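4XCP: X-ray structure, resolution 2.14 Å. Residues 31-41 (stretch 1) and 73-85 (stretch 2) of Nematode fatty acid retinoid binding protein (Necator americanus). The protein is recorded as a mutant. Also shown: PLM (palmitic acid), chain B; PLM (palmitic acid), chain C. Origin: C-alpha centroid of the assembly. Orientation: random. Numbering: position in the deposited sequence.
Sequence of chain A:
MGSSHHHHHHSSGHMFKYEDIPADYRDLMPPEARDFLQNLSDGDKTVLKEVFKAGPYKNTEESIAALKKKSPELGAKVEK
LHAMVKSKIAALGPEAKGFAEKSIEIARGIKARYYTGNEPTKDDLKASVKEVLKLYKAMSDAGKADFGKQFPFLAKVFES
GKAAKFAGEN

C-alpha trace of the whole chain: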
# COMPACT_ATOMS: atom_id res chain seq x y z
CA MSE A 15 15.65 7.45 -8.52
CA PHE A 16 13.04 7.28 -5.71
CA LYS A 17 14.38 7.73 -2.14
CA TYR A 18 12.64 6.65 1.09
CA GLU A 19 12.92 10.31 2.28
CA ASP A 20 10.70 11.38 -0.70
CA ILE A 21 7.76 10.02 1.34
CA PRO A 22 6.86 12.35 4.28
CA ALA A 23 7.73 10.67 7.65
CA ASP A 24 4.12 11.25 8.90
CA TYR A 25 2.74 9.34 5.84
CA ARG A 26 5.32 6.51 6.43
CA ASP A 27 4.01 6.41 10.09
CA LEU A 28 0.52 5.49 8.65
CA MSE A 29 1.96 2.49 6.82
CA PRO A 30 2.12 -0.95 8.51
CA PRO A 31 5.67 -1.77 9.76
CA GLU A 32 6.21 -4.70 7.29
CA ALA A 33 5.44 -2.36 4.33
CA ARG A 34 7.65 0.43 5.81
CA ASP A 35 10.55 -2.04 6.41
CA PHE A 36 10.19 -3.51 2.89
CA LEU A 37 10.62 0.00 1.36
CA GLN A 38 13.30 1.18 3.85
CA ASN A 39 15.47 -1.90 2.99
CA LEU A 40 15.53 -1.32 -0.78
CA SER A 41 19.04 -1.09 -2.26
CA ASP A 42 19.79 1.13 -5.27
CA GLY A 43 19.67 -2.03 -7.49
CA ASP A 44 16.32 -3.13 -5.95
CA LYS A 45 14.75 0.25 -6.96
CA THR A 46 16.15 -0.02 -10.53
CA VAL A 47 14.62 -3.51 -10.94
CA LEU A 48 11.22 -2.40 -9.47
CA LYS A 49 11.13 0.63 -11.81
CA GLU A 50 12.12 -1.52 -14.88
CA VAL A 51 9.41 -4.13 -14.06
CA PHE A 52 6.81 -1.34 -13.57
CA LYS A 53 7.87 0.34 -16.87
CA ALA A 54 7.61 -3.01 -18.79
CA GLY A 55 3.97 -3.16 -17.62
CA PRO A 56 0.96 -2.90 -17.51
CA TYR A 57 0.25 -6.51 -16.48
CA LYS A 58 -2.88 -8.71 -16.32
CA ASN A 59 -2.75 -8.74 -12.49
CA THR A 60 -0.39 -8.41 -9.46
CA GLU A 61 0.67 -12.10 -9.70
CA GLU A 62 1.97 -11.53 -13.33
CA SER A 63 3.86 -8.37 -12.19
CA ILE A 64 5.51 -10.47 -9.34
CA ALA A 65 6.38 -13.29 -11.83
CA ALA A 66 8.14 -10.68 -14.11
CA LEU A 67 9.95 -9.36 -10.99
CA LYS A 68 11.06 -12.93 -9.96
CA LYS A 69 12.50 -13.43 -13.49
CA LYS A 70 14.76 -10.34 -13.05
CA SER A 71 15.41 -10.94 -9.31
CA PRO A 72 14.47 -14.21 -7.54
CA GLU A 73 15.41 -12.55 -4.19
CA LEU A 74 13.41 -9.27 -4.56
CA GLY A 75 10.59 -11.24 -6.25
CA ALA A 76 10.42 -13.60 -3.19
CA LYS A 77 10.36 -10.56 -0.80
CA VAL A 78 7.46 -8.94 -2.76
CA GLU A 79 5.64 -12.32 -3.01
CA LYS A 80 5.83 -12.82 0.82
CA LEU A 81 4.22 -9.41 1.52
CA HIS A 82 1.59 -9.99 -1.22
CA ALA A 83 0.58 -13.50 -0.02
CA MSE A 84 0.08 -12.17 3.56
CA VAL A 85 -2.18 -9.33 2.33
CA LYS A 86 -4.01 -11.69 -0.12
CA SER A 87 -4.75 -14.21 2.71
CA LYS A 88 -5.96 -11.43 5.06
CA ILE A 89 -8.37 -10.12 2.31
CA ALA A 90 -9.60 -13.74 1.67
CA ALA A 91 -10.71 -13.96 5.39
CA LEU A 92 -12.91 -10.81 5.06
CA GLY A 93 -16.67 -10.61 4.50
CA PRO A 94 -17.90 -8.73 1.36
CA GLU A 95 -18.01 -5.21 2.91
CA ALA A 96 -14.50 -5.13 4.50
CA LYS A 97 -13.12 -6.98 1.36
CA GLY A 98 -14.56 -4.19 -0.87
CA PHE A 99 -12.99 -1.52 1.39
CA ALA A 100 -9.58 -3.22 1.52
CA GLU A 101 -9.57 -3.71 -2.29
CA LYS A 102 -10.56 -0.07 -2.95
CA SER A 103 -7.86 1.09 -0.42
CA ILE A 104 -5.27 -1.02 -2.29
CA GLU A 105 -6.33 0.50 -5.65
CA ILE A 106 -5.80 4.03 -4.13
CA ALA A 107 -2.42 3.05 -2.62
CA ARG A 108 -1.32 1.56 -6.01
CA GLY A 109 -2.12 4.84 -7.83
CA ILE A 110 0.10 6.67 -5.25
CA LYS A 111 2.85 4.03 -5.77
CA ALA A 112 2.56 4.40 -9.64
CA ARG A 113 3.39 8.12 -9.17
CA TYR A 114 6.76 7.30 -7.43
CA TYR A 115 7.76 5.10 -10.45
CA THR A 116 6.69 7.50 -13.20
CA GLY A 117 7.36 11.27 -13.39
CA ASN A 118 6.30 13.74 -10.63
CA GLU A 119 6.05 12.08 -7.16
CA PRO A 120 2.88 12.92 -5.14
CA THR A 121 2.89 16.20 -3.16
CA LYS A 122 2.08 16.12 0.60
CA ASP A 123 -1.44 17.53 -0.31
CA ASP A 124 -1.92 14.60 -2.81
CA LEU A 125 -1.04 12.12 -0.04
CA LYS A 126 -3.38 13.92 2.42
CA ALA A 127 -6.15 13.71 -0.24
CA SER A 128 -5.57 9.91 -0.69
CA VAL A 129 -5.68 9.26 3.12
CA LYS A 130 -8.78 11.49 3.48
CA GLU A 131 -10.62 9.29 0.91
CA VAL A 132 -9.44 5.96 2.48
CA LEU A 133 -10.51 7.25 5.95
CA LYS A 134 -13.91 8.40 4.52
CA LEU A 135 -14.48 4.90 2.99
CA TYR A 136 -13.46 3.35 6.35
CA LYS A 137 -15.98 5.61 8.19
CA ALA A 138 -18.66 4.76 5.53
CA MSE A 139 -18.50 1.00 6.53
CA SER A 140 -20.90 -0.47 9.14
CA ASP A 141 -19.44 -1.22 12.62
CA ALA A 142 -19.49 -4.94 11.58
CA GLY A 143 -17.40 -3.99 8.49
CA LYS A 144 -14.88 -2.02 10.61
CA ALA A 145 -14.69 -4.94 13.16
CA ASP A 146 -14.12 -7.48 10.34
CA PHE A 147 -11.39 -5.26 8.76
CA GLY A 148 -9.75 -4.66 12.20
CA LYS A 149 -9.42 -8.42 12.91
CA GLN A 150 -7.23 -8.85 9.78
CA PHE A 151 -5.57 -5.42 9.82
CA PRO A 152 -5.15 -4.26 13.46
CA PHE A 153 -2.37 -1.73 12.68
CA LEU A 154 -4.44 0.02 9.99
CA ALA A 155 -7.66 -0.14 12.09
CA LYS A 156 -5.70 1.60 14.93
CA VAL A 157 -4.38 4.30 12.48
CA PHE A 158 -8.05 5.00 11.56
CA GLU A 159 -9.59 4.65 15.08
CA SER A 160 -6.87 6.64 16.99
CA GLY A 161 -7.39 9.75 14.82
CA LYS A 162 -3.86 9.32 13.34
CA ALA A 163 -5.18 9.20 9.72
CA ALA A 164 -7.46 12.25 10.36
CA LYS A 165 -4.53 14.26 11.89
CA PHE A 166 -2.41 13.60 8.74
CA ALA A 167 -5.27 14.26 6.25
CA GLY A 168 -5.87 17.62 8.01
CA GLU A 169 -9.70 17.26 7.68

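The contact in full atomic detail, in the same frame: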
# COMPACT_ATOMS: atom_id res chain seq x y z
N PRO A 31 4.20 -1.62 9.66
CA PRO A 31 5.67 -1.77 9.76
C PRO A 31 6.34 -2.66 8.71
O PRO A 31 7.43 -2.32 8.25
CB PRO A 31 5.89 -2.29 11.19
CG PRO A 31 4.53 -2.81 11.64
CD PRO A 31 3.55 -1.92 10.96
N GLU A 32 5.69 -3.76 8.31
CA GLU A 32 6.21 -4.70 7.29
C GLU A 32 6.38 -3.99 5.95
O GLU A 32 7.40 -4.20 5.27
CB GLU A 32 5.26 -5.92 7.12
CG GLU A 32 5.05 -6.75 8.38
CD GLU A 32 4.11 -6.20 9.45
OE1 GLU A 32 3.23 -5.36 9.12
OE2 GLU A 32 4.27 -6.61 10.62
N ALA A 33 5.40 -3.14 5.57
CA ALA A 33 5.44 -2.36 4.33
C ALA A 33 6.54 -1.29 4.42
O ALA A 33 7.34 -1.16 3.50
CB ALA A 33 4.08 -1.70 4.09
N ARG A 34 6.61 -0.56 5.54
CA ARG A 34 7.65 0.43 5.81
C ARG A 34 9.05 -0.22 5.71
O ARG A 34 9.92 0.30 5.03
CB ARG A 34 7.49 1.00 7.22
CG ARG A 34 6.94 2.40 7.28
CD ARG A 34 6.94 2.86 8.73
NE ARG A 34 5.72 2.42 9.41
CZ ARG A 34 5.66 1.98 10.66
NH1 ARG A 34 6.76 1.89 11.39
NH2 ARG A 34 4.50 1.63 11.19
N ASP A 35 9.25 -1.36 6.41
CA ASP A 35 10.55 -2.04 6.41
C ASP A 35 10.91 -2.59 5.05
O ASP A 35 12.08 -2.51 4.67
CB ASP A 35 10.66 -3.10 7.51
CG ASP A 35 11.15 -2.49 8.81
OD1 ASP A 35 11.85 -1.45 8.76
OD2 ASP A 35 10.83 -3.03 9.89
N PHE A 36 9.91 -3.04 4.25
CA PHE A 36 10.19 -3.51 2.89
C PHE A 36 10.80 -2.36 2.07
O PHE A 36 11.81 -2.56 1.40
CB PHE A 36 8.89 -4.01 2.20
CG PHE A 36 9.12 -4.29 0.73
CD1 PHE A 36 9.68 -5.50 0.32
CD2 PHE A 36 8.84 -3.33 -0.23
CE1 PHE A 36 9.95 -5.74 -1.03
CE2 PHE A 36 9.10 -3.58 -1.58
CZ PHE A 36 9.66 -4.77 -1.97
N LEU A 37 10.16 -1.17 2.10
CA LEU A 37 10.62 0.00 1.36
C LEU A 37 11.95 0.55 1.88
O LEU A 37 12.82 0.90 1.08
CB LEU A 37 9.55 1.13 1.39
CG LEU A 37 8.24 0.90 0.60
CD1 LEU A 37 7.28 2.08 0.82
CD2 LEU A 37 8.50 0.75 -0.90
N GLN A 38 12.09 0.65 3.20
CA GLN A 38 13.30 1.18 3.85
C GLN A 38 14.56 0.38 3.45
O GLN A 38 15.62 0.98 3.24
CB GLN A 38 13.13 1.13 5.36
CG GLN A 38 14.27 1.78 6.15
CD GLN A 38 14.02 1.63 7.61
OE1 GLN A 38 12.95 1.97 8.09
NE2 GLN A 38 15.01 1.15 8.36
N ASN A 39 14.41 -0.95 3.31
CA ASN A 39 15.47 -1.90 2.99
C ASN A 39 15.95 -1.85 1.56
O ASN A 39 17.04 -2.31 1.28
CB ASN A 39 14.98 -3.33 3.28
CG ASN A 39 14.92 -3.76 4.72
OD1 ASN A 39 14.13 -4.64 5.08
ND2 ASN A 39 15.75 -3.20 5.58
N LEU A 40 15.17 -1.31 0.64
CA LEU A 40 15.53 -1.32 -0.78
C LEU A 40 16.90 -0.73 -1.09
O LEU A 40 17.22 0.41 -0.71
CB LEU A 40 14.45 -0.65 -1.65
CG LEU A 40 13.05 -1.28 -1.60
CD1 LEU A 40 12.01 -0.41 -2.35
CD2 LEU A 40 13.05 -2.74 -2.14
N SER A 41 17.72 -1.53 -1.80
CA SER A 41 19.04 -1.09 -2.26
C SER A 41 18.82 -0.27 -3.53
O SER A 41 17.72 -0.24 -4.08
CB SER A 41 19.90 -2.31 -2.60
OG SER A 41 19.32 -2.99 -3.71
N GLU A 73 15.41 -13.03 -5.57
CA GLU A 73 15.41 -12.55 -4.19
C GLU A 73 14.40 -11.43 -3.92
O GLU A 73 13.63 -11.56 -2.97
CB GLU A 73 16.81 -12.14 -3.76
CG GLU A 73 17.68 -13.34 -3.42
CD GLU A 73 19.02 -13.00 -2.81
OE1 GLU A 73 19.20 -11.85 -2.36
OE2 GLU A 73 19.89 -13.91 -2.76
N LEU A 74 14.39 -10.36 -4.74
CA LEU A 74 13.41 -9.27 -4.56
C LEU A 74 12.00 -9.78 -4.87
O LEU A 74 11.08 -9.44 -4.14
CB LEU A 74 13.75 -8.05 -5.43
CG LEU A 74 12.95 -6.74 -5.21
CD1 LEU A 74 12.97 -6.31 -3.78
CD2 LEU A 74 13.49 -5.66 -6.07
N GLY A 75 11.86 -10.62 -5.89
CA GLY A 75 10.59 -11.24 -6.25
C GLY A 75 9.98 -12.02 -5.10
O GLY A 75 8.78 -11.88 -4.84
N ALA A 76 10.82 -12.81 -4.37
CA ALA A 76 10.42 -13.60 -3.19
C ALA A 76 10.00 -12.67 -2.02
O ALA A 76 9.04 -12.97 -1.31
CB ALA A 76 11.56 -14.51 -2.74
N LYS A 77 10.69 -11.54 -1.85
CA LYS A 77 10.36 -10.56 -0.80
C LYS A 77 8.97 -9.92 -1.07
O LYS A 77 8.15 -9.80 -0.17
CB LYS A 77 11.42 -9.44 -0.75
CG LYS A 77 12.76 -9.87 -0.18
CD LYS A 77 13.77 -8.79 -0.47
CE LYS A 77 15.12 -9.05 0.15
NZ LYS A 77 16.12 -8.09 -0.38
N VAL A 78 8.73 -9.53 -2.33
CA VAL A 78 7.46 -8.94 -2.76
C VAL A 78 6.33 -9.97 -2.62
O VAL A 78 5.25 -9.64 -2.12
CB VAL A 78 7.56 -8.35 -4.19
CG1 VAL A 78 6.16 -8.02 -4.76
CG2 VAL A 78 8.46 -7.11 -4.21
N GLU A 79 6.59 -11.21 -3.05
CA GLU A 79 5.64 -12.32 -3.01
C GLU A 79 5.17 -12.60 -1.57
O GLU A 79 3.99 -12.84 -1.35
CB GLU A 79 6.25 -13.57 -3.67
CG GLU A 79 5.36 -14.80 -3.68
CD GLU A 79 4.04 -14.63 -4.41
OE1 GLU A 79 4.06 -14.57 -5.66
OE2 GLU A 79 2.99 -14.52 -3.73
N LYS A 80 6.10 -12.56 -0.59
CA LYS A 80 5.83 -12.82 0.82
C LYS A 80 4.87 -11.78 1.37
O LYS A 80 3.86 -12.16 1.97
CB LYS A 80 7.12 -12.88 1.64
CG LYS A 80 6.91 -13.36 3.08
CD LYS A 80 8.18 -13.27 3.90
CE LYS A 80 7.93 -13.63 5.35
NZ LYS A 80 9.07 -13.24 6.22
N LEU A 81 5.13 -10.49 1.11
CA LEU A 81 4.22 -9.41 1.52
C LEU A 81 2.84 -9.59 0.89
O LEU A 81 1.83 -9.50 1.59
CB LEU A 81 4.75 -8.04 1.07
CG LEU A 81 5.88 -7.38 1.84
CD1 LEU A 81 6.10 -6.01 1.28
CD2 LEU A 81 5.55 -7.23 3.32
N HIS A 82 2.81 -9.83 -0.44
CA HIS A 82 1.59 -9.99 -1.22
C HIS A 82 0.72 -11.14 -0.74
O HIS A 82 -0.48 -10.94 -0.61
CB HIS A 82 1.90 -10.10 -2.72
CG HIS A 82 0.72 -10.46 -3.58
ND1 HIS A 82 -0.20 -9.51 -3.98
CD2 HIS A 82 0.38 -11.65 -4.14
CE1 HIS A 82 -1.08 -10.15 -4.74
NE2 HIS A 82 -0.76 -11.43 -4.88
N ALA A 83 1.32 -12.31 -0.47
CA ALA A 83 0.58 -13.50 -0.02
C ALA A 83 -0.07 -13.27 1.36
O ALA A 83 -1.15 -13.79 1.61
CB ALA A 83 1.49 -14.72 0.01
N MSE A 84 0.59 -12.50 2.24
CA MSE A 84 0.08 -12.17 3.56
C MSE A 84 -1.13 -11.26 3.44
O MSE A 84 -2.11 -11.47 4.15
CB MSE A 84 1.16 -11.46 4.39
CG MSE A 84 2.00 -12.41 5.22
SE MSE A 84 3.46 -11.43 6.09
CE MSE A 84 2.36 -10.11 7.14
N VAL A 85 -1.07 -10.26 2.55
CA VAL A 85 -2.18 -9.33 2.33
C VAL A 85 -3.34 -10.07 1.66
O VAL A 85 -4.47 -9.93 2.11
CB VAL A 85 -1.75 -8.06 1.55
CG1 VAL A 85 -2.96 -7.20 1.17
CG2 VAL A 85 -0.75 -7.23 2.37
C1 PLM B . 3.13 3.60 -1.09
O1 PLM B . 3.85 2.55 -0.82
O2 PLM B . 1.92 3.63 -0.95
C2 PLM B . 3.93 4.77 -1.58
C3 PLM B . 5.43 4.55 -1.75
C4 PLM B . 5.81 3.89 -3.06
C5 PLM B . 7.30 3.66 -3.23
C6 PLM B . 7.71 3.19 -4.62
C7 PLM B . 8.33 1.80 -4.68
C8 PLM B . 7.32 0.70 -4.55
C9 PLM B . 7.89 -0.68 -4.50
CA PLM B . 7.27 -1.56 -3.45
CB PLM B . 6.17 -2.49 -3.89
CC PLM B . 5.69 -3.47 -2.80
CD PLM B . 4.78 -2.88 -1.70
CE PLM B . 5.48 -1.99 -0.66
CF PLM B . 4.62 -1.57 0.50
CG PLM B . 3.75 -0.35 0.27
C1 PLM C . -4.75 -8.23 -8.67
O1 PLM C . -4.01 -9.13 -8.98
O2 PLM C . -5.09 -7.27 -9.49
C2 PLM C . -5.38 -8.10 -7.31
C3 PLM C . -4.67 -8.89 -6.22
C4 PLM C . -5.16 -8.54 -4.82
C5 PLM C . -4.50 -7.31 -4.22
C6 PLM C . -3.09 -7.54 -3.70
C7 PLM C . -2.62 -6.49 -2.70
C8 PLM C . -1.17 -6.61 -2.27
C9 PLM C . -0.37 -5.32 -2.38
CA PLM C . 1.10 -5.48 -2.06
CB PLM C . 1.91 -6.22 -3.13
CC PLM C . 2.08 -5.47 -4.44
CD PLM C . 3.17 -6.06 -5.32
CE PLM C . 3.39 -5.34 -6.65
CF PLM C . 4.86 -5.02 -6.97
CG PLM C . 5.35 -5.60 -8.27

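What kind of packing joins the two stretches? Helix 31-39 and helix 73-85 run nearly antiparallel, with 167° between their N-to-C directions, and their axes come no closer than 11.3 Å. That spacing leaves room for side chains between the backbones, and the contact is made by side chains alone: no hydrogen bond crosses it. Each helix satisfies its own backbone through bonds such as Phe36 N to Glu32 O at 2.9 Å and Val78 N to Leu74 O at 3.0 Å. What remains to hold the pair together is apolar packing, which buries a modest 320 Å² counted over both sides.

Which side chain does most of the work? Phe36, buried and pointing toward the second helix, fits as a knob into a hole formed by Leu74, Lys77, Val78 and Leu81. Its chi1 is t (171°), and the ring sits among these four side chains. Near the base of the ring, Phe36 CG lies 3.5 Å from Leu81 CD1; at its tip, Phe36 CZ is 3.5 Å from Val78 CG2 and 4.1 Å from Leu74 CD1. Lys77 meets the ring at its edge, with Phe36 CE1 4.0 Å from Lys77 CB, so it is the aliphatic start of the lysine that lines the hole. The rest of its extended chain carries the amine, NZ, well beyond the ring, which lets a charged residue border an apolar site. A long flat ring suits this place because it can touch residues spread over two helical turns.

How do the aliphatic side chains extend the contact beyond the ring? Leu74 starts out sideways, but its end comes nearer, and its CD1 packs 3.9 Å from Leu40 CD2. Leu40 is likewise set sideways at its CB and reaches across with its branched tip. Toward the other end, Leu81 points at the first helix and places its two methyls on successive turns: while CD1 meets Phe36, Leu81 CD2 lies 4.0 Å from Glu32 CB. The selenomethionine Met84 adds a looser touch, its CE 4.5 Å from Glu32 CG. Glu32 thus contributes its methylenes to the packing, while the end of its side chain leads away and leaves the carboxylate out of the apolar contact, as fits an exposed position.

What do the palmitic acids add? They extend the apolar surroundings of the same helices. The chain B ligand approaches the edge of the Phe36 ring, with its atom CA 3.3 Å from Phe36 CE2, and the ring therefore touches both the second helix and a fatty acyl chain. Leu37 CD2 is 3.7 Å from that same ligand atom CA, and Ala33 CB lies 3.6 Å from CF of the same ligand. Val78 also serves two partners: CG2 packs on Phe36, while Val78 CG1 lies 3.6 Å from CD of the chain C palmitic acid. Such lipid contacts accord with a fatty acid and retinoid binding protein.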